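Local coordinates for concanavalin A-like lectin protein kinase family protein (Theobroma cacao, PDB 6CTH) that probably acts as a protein kinase, transferring phosphate from ATP to protein substrates, and binds magnesium and an oxindole inhibitor, at residues 110-115 and 256-261; 114-119 and 285-290. All coordinates share one frame; numbering follows the deposited sequence.

Interaction 1: residues 110-115 and 256-261; sequences LTWEVR and PKQLEC
Trp112, in the first turn of helix 112-132, reaches across to Gln258 and Leu259 at the start of helix 256-269. Its CB is directed at that helix, and CG stands anti to the backbone N (chi1 177°), which carries the indole out toward the facing backbone. Along the pyrrole side, CD1 lies 3.5 Å from Gln258 OE1, and NE1 donates a hydrogen bond to the same OE1 at 2.9 Å. The bond is somewhat bent, with an N-H...O angle of 146°, yet it meets a lone pair in the amide carbonyl plane, and OE1 sits at the indole edge close to the ring plane. Indole and amide are twisted 35° apart. NE1 also packs 3.6 Å from Gln258 CB, so bond and aliphatic stem hold the same corner of the ring. On the benzo side, CZ2 approaches Leu259 N obliquely at 3.6 Å, while CH2 and, next to it, CZ3 pack on Leu259 CD1, CH2 at 3.9 Å. Phe254 touches both Trp112 and Leu259.

Within 110-115, Thr111 is the N-cap: its OG1 accepts from Val114 N at 3.1 Å. Arg115 grips Leu110 O side-on, with NE at 2.7 Å and NH2 as a longer second donor, while NH1 pairs with Asp247 and also reaches Ile210 O. Two side chains, Thr111 and Arg115, thus bond to backbone atoms of this turn. The whole is a helix-to-helix contact of the kinase C-lobe, joining the starts of the helices conventionally called αE and αH.

Interaction 2: residues 114-119 and 285-290; sequences VRYRIV and QVLNFE
Tyr116 OH donates a hydrogen bond to Leu287 O, 2.7 Å away, joining helix 112-132 to the end of helix 280-287. The oxygen is met in its carbonyl plane on a lone pair, with a C=O...OH angle of 124°, and it lies at the edge of the phenol, near the ring plane. The acceptor belongs to a helix terminus that closes in a Schellman motif: Glu290 N bonds back to Gln285 O at 2.9 Å and Phe289 N to Val286 O at 3.0 Å, with Phe289 in the positive-phi position (58°). Leu287 O thus lies at the C-terminal end of a helix, where a negative helix-end potential would probably strengthen its bond to the phenol.

The CB bond of Tyr116 does not aim at 285-290; with CG roughly opposite the backbone N (chi1 -157°), the length of the ring brings OH to it. Carbon atoms pack round the hydroxyl. Leu287 CD2 lies 3.8 Å from Tyr116 OH and makes an apolar contact with Tyr116 CE1 at 4.1 Å, and the Phe289 ring meets the hydroxyl obliquely, CZ lying 3.8 Å from Tyr116 OH. One turn further along the helix, Val119 also touches Leu262, Phe203 and Ile210. Leucine's two methyls divide the work: CD2 serves the tyrosine, while Leu287 CD1 meets Val119 CG1 at 3.9 Å.

How the interactions relate
Read from the N terminus, both contacts set out from the beginning of helix 112-132; their first segments overlap at Val114 and Arg115, neither of which touches the partner segment. Interaction 1 closes its loop at helix 256-269, interaction 2 later, at the end of helix 280-287. Because Trp112 precedes Tyr116 and Leu259 precedes Leu287, the two loops cross; neither encloses the other. Their centres lie 8 Å apart, and they touch directly: Cys261 SG approaches Tyr116 OH at 3.7 Å, Gln258 O approaches Tyr116 CE1 at 3.5 Å, and Lys257 makes a cation-pi contact with Phe289. Together they tie one early helix of the C-lobe to its two last helices, which are consecutive in the chain.

Interaction 1: residues 110-115 and 256-261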
ATOM      1  N   LEU A 110      16.552   2.150   1.800  1.00 45.08           N
ATOM      2  CA  LEU A 110      16.224   0.781   1.419  1.00 44.76           C
ATOM      3  C   LEU A 110      17.109   0.358   0.265  1.00 44.08           C
ATOM      4  O   LEU A 110      17.110   1.012  -0.770  1.00 43.50           O
ATOM      5  CB  LEU A 110      14.733   0.649   1.058  1.00 44.32           C
ATOM      6  CG  LEU A 110      13.768   0.802   2.264  1.00 45.18           C
ATOM      7  CD1 LEU A 110      12.336   0.530   1.857  1.00 45.80           C
ATOM      8  CD2 LEU A 110      14.094  -0.096   3.436  1.00 44.59           C
ATOM      9  N   THR A 111      17.851  -0.734   0.431  1.00 44.49           N
ATOM     10  CA  THR A 111      18.686  -1.282  -0.650  1.00 44.75           C
ATOM     11  C   THR A 111      17.808  -1.726  -1.824  1.00 43.73           C
ATOM     12  O   THR A 111      16.587  -1.961  -1.664  1.00 42.67           O
ATOM     13  CB  THR A 111      19.508  -2.520  -0.237  1.00 46.20           C
ATOM     14  OG1 THR A 111      18.629  -3.618   0.071  1.00 46.18           O
ATOM     15  CG2 THR A 111      20.428  -2.247   0.986  1.00 47.27           C
ATOM     16  N   TRP A 112      18.435  -1.844  -2.991  1.00 43.11           N
ATOM     17  CA  TRP A 112      17.765  -2.348  -4.167  1.00 42.31           C
ATOM     18  C   TRP A 112      17.163  -3.732  -3.885  1.00 41.61           C
ATOM     19  O   TRP A 112      16.009  -3.981  -4.253  1.00 41.14           O
ATOM     20  CB  TRP A 112      18.659  -2.416  -5.404  1.00 42.27           C
ATOM     21  CG  TRP A 112      17.878  -3.011  -6.485  1.00 42.12           C
ATOM     22  CD1 TRP A 112      17.933  -4.295  -6.916  1.00 41.85           C
ATOM     23  CD2 TRP A 112      16.811  -2.383  -7.191  1.00 41.40           C
ATOM     24  NE1 TRP A 112      16.979  -4.501  -7.872  1.00 41.74           N
ATOM     25  CE2 TRP A 112      16.259  -3.343  -8.039  1.00 41.58           C
ATOM     26  CE3 TRP A 112      16.247  -1.112  -7.162  1.00 41.50           C
ATOM     27  CZ2 TRP A 112      15.204  -3.053  -8.906  1.00 41.07           C
ATOM     28  CZ3 TRP A 112      15.183  -0.820  -8.029  1.00 40.89           C
ATOM     29  CH2 TRP A 112      14.668  -1.807  -8.868  1.00 41.03           C
ATOM     30  N   GLU A 113      17.945  -4.628  -3.280  1.00 41.93           N
ATOM     31  CA  GLU A 113      17.488  -5.992  -3.046  1.00 41.38           C
ATOM     32  C   GLU A 113      16.217  -6.009  -2.145  1.00 40.06           C
ATOM     33  O   GLU A 113      15.253  -6.735  -2.417  1.00 38.91           O
ATOM     34  CB  GLU A 113      18.621  -6.861  -2.455  1.00 42.85           C
ATOM     35  N   VAL A 114      16.208  -5.183  -1.116  1.00 39.59           N
ATOM     36  CA  VAL A 114      15.035  -5.066  -0.256  1.00 38.69           C
ATOM     37  C   VAL A 114      13.832  -4.486  -1.012  1.00 38.02           C
ATOM     38  O   VAL A 114      12.737  -5.008  -0.880  1.00 36.77           O
ATOM     39  CB  VAL A 114      15.358  -4.295   1.034  1.00 39.23           C
ATOM     40  CG1 VAL A 114      14.085  -3.890   1.768  1.00 39.27           C
ATOM     41  CG2 VAL A 114      16.271  -5.123   1.936  1.00 40.02           C
ATOM     42  N   ARG A 115      14.041  -3.478  -1.850  1.00 37.45           N
ATOM     43  CA  ARG A 115      12.933  -2.891  -2.597  1.00 37.06           C
ATOM     44  C   ARG A 115      12.244  -3.858  -3.564  1.00 35.80           C
ATOM     45  O   ARG A 115      11.025  -3.889  -3.654  1.00 35.37           O
ATOM     46  CB  ARG A 115      13.419  -1.677  -3.386  1.00 38.49           C
ATOM     47  CG  ARG A 115      13.762  -0.474  -2.532  1.00 39.17           C
ATOM     48  CD  ARG A 115      14.301   0.664  -3.380  1.00 40.75           C
ATOM     49  NE  ARG A 115      15.137   1.565  -2.599  1.00 41.22           N
ATOM     50  CZ  ARG A 115      15.108   2.889  -2.699  1.00 42.58           C
ATOM     51  NH1 ARG A 115      14.284   3.477  -3.550  1.00 42.19           N
ATOM     52  NH2 ARG A 115      15.907   3.622  -1.943  1.00 43.12           N
ATOM     53  N   PRO A 256      20.475  -3.614 -12.801  1.00 50.88           N
ATOM     54  CA  PRO A 256      19.805  -2.987 -13.961  1.00 51.17           C
ATOM     55  C   PRO A 256      18.689  -3.775 -14.646  1.00 49.00           C
ATOM     56  O   PRO A 256      17.754  -3.202 -15.186  1.00 47.19           O
ATOM     57  CB  PRO A 256      20.963  -2.784 -14.981  1.00 52.38           C
ATOM     58  CG  PRO A 256      22.227  -2.897 -14.189  1.00 52.74           C
ATOM     59  CD  PRO A 256      21.910  -3.848 -13.065  1.00 53.31           C
ATOM     60  N   LYS A 257      18.872  -5.070 -14.709  1.00 50.00           N
ATOM     61  CA  LYS A 257      17.898  -5.985 -15.275  1.00 50.47           C
ATOM     62  C   LYS A 257      16.576  -5.971 -14.443  1.00 47.89           C
ATOM     63  O   LYS A 257      15.480  -5.964 -15.001  1.00 46.29           O
ATOM     64  CB  LYS A 257      18.526  -7.362 -15.263  1.00 52.59           C
ATOM     65  CG  LYS A 257      17.734  -8.449 -15.921  1.00 55.37           C
ATOM     66  CD  LYS A 257      18.381  -9.809 -15.621  1.00 57.18           C
ATOM     67  CE  LYS A 257      17.457 -10.951 -15.997  1.00 59.09           C
ATOM     68  NZ  LYS A 257      17.045 -10.835 -17.433  1.00 60.85           N
ATOM     69  N   GLN A 258      16.716  -5.962 -13.122  1.00 45.62           N
ATOM     70  CA  GLN A 258      15.564  -5.907 -12.196  1.00 44.84           C
ATOM     71  C   GLN A 258      14.950  -4.530 -12.220  1.00 43.70           C
ATOM     72  O   GLN A 258      13.741  -4.391 -12.128  1.00 42.73           O
ATOM     73  CB  GLN A 258      15.965  -6.301 -10.766  1.00 44.59           C
ATOM     74  CG  GLN A 258      16.267  -7.784 -10.585  1.00 46.05           C
ATOM     75  CD  GLN A 258      16.690  -8.162  -9.176  1.00 45.79           C
ATOM     76  OE1 GLN A 258      16.970  -7.321  -8.331  1.00 46.71           O
ATOM     77  NE2 GLN A 258      16.745  -9.449  -8.924  1.00 45.84           N
ATOM     78  N   LEU A 259      15.762  -3.486 -12.400  1.00 44.51           N
ATOM     79  CA  LEU A 259      15.213  -2.139 -12.459  1.00 42.90           C
ATOM     80  C   LEU A 259      14.361  -1.981 -13.692  1.00 42.41           C
ATOM     81  O   LEU A 259      13.275  -1.428 -13.622  1.00 40.79           O
ATOM     82  CB  LEU A 259      16.307  -1.054 -12.466  1.00 44.51           C
ATOM     83  CG  LEU A 259      15.818   0.368 -12.726  1.00 43.76           C
ATOM     84  CD1 LEU A 259      14.833   0.884 -11.680  1.00 43.35           C
ATOM     85  CD2 LEU A 259      17.035   1.277 -12.803  1.00 45.24           C
ATOM     86  N   GLU A 260      14.871  -2.449 -14.836  1.00 42.76           N
ATOM     87  CA  GLU A 260      14.121  -2.406 -16.058  1.00 43.46           C
ATOM     88  C   GLU A 260      12.805  -3.129 -15.897  1.00 42.25           C
ATOM     89  O   GLU A 260      11.758  -2.662 -16.344  1.00 41.39           O
ATOM     90  CB  GLU A 260      14.919  -3.084 -17.203  1.00 46.62           C
ATOM     91  CG  GLU A 260      14.219  -3.064 -18.542  1.00 48.59           C
ATOM     92  CD  GLU A 260      15.103  -3.644 -19.650  1.00 51.09           C
ATOM     93  OE1 GLU A 260      15.498  -4.815 -19.528  1.00 52.23           O
ATOM     94  OE2 GLU A 260      15.423  -2.882 -20.568  1.00 55.43           O
ATOM     95  N   CYS A 261      12.886  -4.296 -15.283  1.00 40.71           N
ATOM     96  CA  CYS A 261      11.719  -5.138 -15.137  1.00 40.28           C
ATOM     97  C   CYS A 261      10.683  -4.452 -14.270  1.00 38.97           C
ATOM     98  O   CYS A 261       9.510  -4.433 -14.619  1.00 38.89           O
ATOM     99  CB  CYS A 261      12.118  -6.456 -14.531  1.00 40.41           C
ATOM    100  SG  CYS A 261      10.743  -7.617 -14.532  1.00 40.75           S
TER

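Interaction 2: residues 114-119 and 285-290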
ATOM      1  N   VAL A 114      16.208  -5.183  -1.116  1.00 39.59           N
ATOM      2  CA  VAL A 114      15.035  -5.066  -0.256  1.00 38.69           C
ATOM      3  C   VAL A 114      13.832  -4.486  -1.012  1.00 38.02           C
ATOM      4  O   VAL A 114      12.737  -5.008  -0.880  1.00 36.77           O
ATOM      5  CB  VAL A 114      15.358  -4.295   1.034  1.00 39.23           C
ATOM      6  CG1 VAL A 114      14.085  -3.890   1.768  1.00 39.27           C
ATOM      7  CG2 VAL A 114      16.271  -5.123   1.936  1.00 40.02           C
ATOM      8  N   ARG A 115      14.041  -3.478  -1.850  1.00 37.45           N
ATOM      9  CA  ARG A 115      12.933  -2.891  -2.597  1.00 37.06           C
ATOM     10  C   ARG A 115      12.244  -3.858  -3.564  1.00 35.80           C
ATOM     11  O   ARG A 115      11.025  -3.889  -3.654  1.00 35.37           O
ATOM     12  CB  ARG A 115      13.419  -1.677  -3.386  1.00 38.49           C
ATOM     13  CG  ARG A 115      13.762  -0.474  -2.532  1.00 39.17           C
ATOM     14  CD  ARG A 115      14.301   0.664  -3.380  1.00 40.75           C
ATOM     15  NE  ARG A 115      15.137   1.565  -2.599  1.00 41.22           N
ATOM     16  CZ  ARG A 115      15.108   2.889  -2.699  1.00 42.58           C
ATOM     17  NH1 ARG A 115      14.284   3.477  -3.550  1.00 42.19           N
ATOM     18  NH2 ARG A 115      15.907   3.622  -1.943  1.00 43.12           N
ATOM     19  N   TYR A 116      13.038  -4.647  -4.276  1.00 35.75           N
ATOM     20  CA  TYR A 116      12.527  -5.609  -5.263  1.00 35.70           C
ATOM     21  C   TYR A 116      11.754  -6.693  -4.490  1.00 35.51           C
ATOM     22  O   TYR A 116      10.714  -7.131  -4.953  1.00 34.85           O
ATOM     23  CB  TYR A 116      13.641  -6.211  -6.086  1.00 36.51           C
ATOM     24  CG  TYR A 116      13.223  -6.757  -7.449  1.00 37.19           C
ATOM     25  CD1 TYR A 116      12.730  -5.918  -8.433  1.00 36.93           C
ATOM     26  CD2 TYR A 116      13.364  -8.092  -7.760  1.00 38.14           C
ATOM     27  CE1 TYR A 116      12.353  -6.399  -9.665  1.00 37.69           C
ATOM     28  CE2 TYR A 116      12.980  -8.605  -9.006  1.00 38.53           C
ATOM     29  CZ  TYR A 116      12.472  -7.748  -9.942  1.00 38.12           C
ATOM     30  OH  TYR A 116      12.144  -8.207 -11.182  1.00 39.23           O
ATOM     31  N   ARG A 117      12.254  -7.069  -3.318  1.00 36.20           N
ATOM     32  CA  ARG A 117      11.578  -8.044  -2.470  1.00 37.33           C
ATOM     33  C   ARG A 117      10.228  -7.503  -1.992  1.00 35.14           C
ATOM     34  O   ARG A 117       9.235  -8.215  -1.980  1.00 33.92           O
ATOM     35  CB  ARG A 117      12.456  -8.404  -1.275  1.00 41.12           C
ATOM     36  CG  ARG A 117      12.130  -9.748  -0.651  1.00 44.76           C
ATOM     37  CD  ARG A 117      12.287  -9.703   0.857  1.00 49.19           C
ATOM     38  NE  ARG A 117      13.684  -9.624   1.261  1.00 54.26           N
ATOM     39  CZ  ARG A 117      14.128  -8.890   2.275  1.00 56.78           C
ATOM     40  NH1 ARG A 117      15.418  -8.881   2.572  1.00 59.93           N
ATOM     41  NH2 ARG A 117      13.283  -8.165   2.989  1.00 57.06           N
ATOM     42  N   ILE A 118      10.204  -6.231  -1.606  1.00 33.39           N
ATOM     43  CA  ILE A 118       8.988  -5.587  -1.160  1.00 32.51           C
ATOM     44  C   ILE A 118       7.930  -5.587  -2.259  1.00 31.70           C
ATOM     45  O   ILE A 118       6.759  -5.842  -1.992  1.00 31.17           O
ATOM     46  CB  ILE A 118       9.263  -4.152  -0.629  1.00 32.65           C
ATOM     47  CG1 ILE A 118       9.980  -4.221   0.747  1.00 33.43           C
ATOM     48  CG2 ILE A 118       7.973  -3.341  -0.518  1.00 32.84           C
ATOM     49  CD1 ILE A 118      10.612  -2.933   1.224  1.00 33.81           C
ATOM     50  N   VAL A 119       8.313  -5.296  -3.491  1.00 31.53           N
ATOM     51  CA  VAL A 119       7.350  -5.275  -4.583  1.00 31.49           C
ATOM     52  C   VAL A 119       6.790  -6.694  -4.752  1.00 31.15           C
ATOM     53  O   VAL A 119       5.584  -6.856  -4.937  1.00 30.91           O
ATOM     54  CB  VAL A 119       7.983  -4.786  -5.893  1.00 32.12           C
ATOM     55  CG1 VAL A 119       7.050  -4.999  -7.082  1.00 32.59           C
ATOM     56  CG2 VAL A 119       8.349  -3.329  -5.760  1.00 32.20           C
ATOM     57  N   GLN A 285       4.900 -13.415 -12.571  1.00 36.48           N
ATOM     58  CA  GLN A 285       5.670 -14.203 -13.544  1.00 39.70           C
ATOM     59  C   GLN A 285       6.774 -13.319 -14.183  1.00 39.59           C
ATOM     60  O   GLN A 285       7.932 -13.738 -14.293  1.00 40.52           O
ATOM     61  CB  GLN A 285       4.760 -14.768 -14.670  1.00 42.50           C
ATOM     62  CG  GLN A 285       3.667 -15.757 -14.285  1.00 45.33           C
ATOM     63  CD  GLN A 285       2.554 -15.894 -15.396  1.00 50.64           C
ATOM     64  OE1 GLN A 285       1.386 -16.219 -15.123  1.00 54.24           O
ATOM     65  NE2 GLN A 285       2.945 -15.645 -16.675  1.00 54.71           N
ATOM     66  N   VAL A 286       6.421 -12.086 -14.574  1.00 38.39           N
ATOM     67  CA  VAL A 286       7.379 -11.177 -15.210  1.00 38.22           C
ATOM     68  C   VAL A 286       8.480 -10.729 -14.243  1.00 38.41           C
ATOM     69  O   VAL A 286       9.665 -10.688 -14.621  1.00 38.71           O
ATOM     70  CB  VAL A 286       6.675  -9.986 -15.864  1.00 38.25           C
ATOM     71  CG1 VAL A 286       7.675  -8.966 -16.399  1.00 38.84           C
ATOM     72  CG2 VAL A 286       5.769 -10.476 -16.978  1.00 38.99           C
ATOM     73  N   LEU A 287       8.095 -10.347 -13.017  1.00 37.20           N
ATOM     74  CA  LEU A 287       9.060  -9.991 -11.980  1.00 37.84           C
ATOM     75  C   LEU A 287      10.076 -11.097 -11.667  1.00 39.47           C
ATOM     76  O   LEU A 287      11.234 -10.783 -11.295  1.00 40.29           O
ATOM     77  CB  LEU A 287       8.337  -9.589 -10.653  1.00 36.99           C
ATOM     78  CG  LEU A 287       7.618  -8.239 -10.772  1.00 36.64           C
ATOM     79  CD1 LEU A 287       6.762  -8.025  -9.547  1.00 35.68           C
ATOM     80  CD2 LEU A 287       8.521  -7.021 -11.046  1.00 37.19           C
ATOM     81  N   ASN A 288       9.648 -12.357 -11.798  1.00 40.18           N
ATOM     82  CA  ASN A 288      10.526 -13.520 -11.585  1.00 41.79           C
ATOM     83  C   ASN A 288      11.154 -14.034 -12.864  1.00 42.58           C
ATOM     84  O   ASN A 288      11.719 -15.137 -12.868  1.00 47.12           O
ATOM     85  CB  ASN A 288       9.752 -14.641 -10.887  1.00 42.47           C
ATOM     86  CG  ASN A 288       9.381 -14.274  -9.478  1.00 43.25           C
ATOM     87  OD1 ASN A 288       8.270 -13.812  -9.205  1.00 45.08           O
ATOM     88  ND2 ASN A 288      10.338 -14.382  -8.582  1.00 44.95           N
ATOM     89  N   PHE A 289      11.018 -13.291 -13.959  1.00 43.44           N
ATOM     90  CA  PHE A 289      11.653 -13.616 -15.230  1.00 45.09           C
ATOM     91  C   PHE A 289      11.237 -15.000 -15.727  1.00 47.44           C
ATOM     92  O   PHE A 289      12.035 -15.702 -16.365  1.00 48.40           O
ATOM     93  CB  PHE A 289      13.174 -13.498 -15.097  1.00 46.67           C
ATOM     94  CG  PHE A 289      13.634 -12.131 -14.674  1.00 47.26           C
ATOM     95  CD1 PHE A 289      13.603 -11.071 -15.579  1.00 48.42           C
ATOM     96  CD2 PHE A 289      14.094 -11.907 -13.378  1.00 47.24           C
ATOM     97  CE1 PHE A 289      14.016  -9.795 -15.190  1.00 48.41           C
ATOM     98  CE2 PHE A 289      14.501 -10.647 -12.979  1.00 46.45           C
ATOM     99  CZ  PHE A 289      14.457  -9.592 -13.883  1.00 47.75           C
ATOM    100  N   GLU A 290       9.987 -15.368 -15.454  1.00 46.32           N
ATOM    101  CA  GLU A 290       9.377 -16.593 -15.941  1.00 47.14           C
ATOM    102  C   GLU A 290       8.482 -16.327 -17.157  1.00 47.99           C
ATOM    103  O   GLU A 290       7.935 -17.276 -17.754  1.00 49.01           O
ATOM    104  CB  GLU A 290       8.578 -17.273 -14.807  1.00 48.20           C
ATOM    105  CG  GLU A 290       9.430 -17.696 -13.618  1.00 50.14           C
ATOM    106  CD  GLU A 290       8.645 -18.376 -12.474  1.00 54.81           C
ATOM    107  OE1 GLU A 290       7.658 -19.113 -12.717  1.00 60.83           O
ATOM    108  OE2 GLU A 290       9.035 -18.219 -11.304  1.00 57.18           O
TER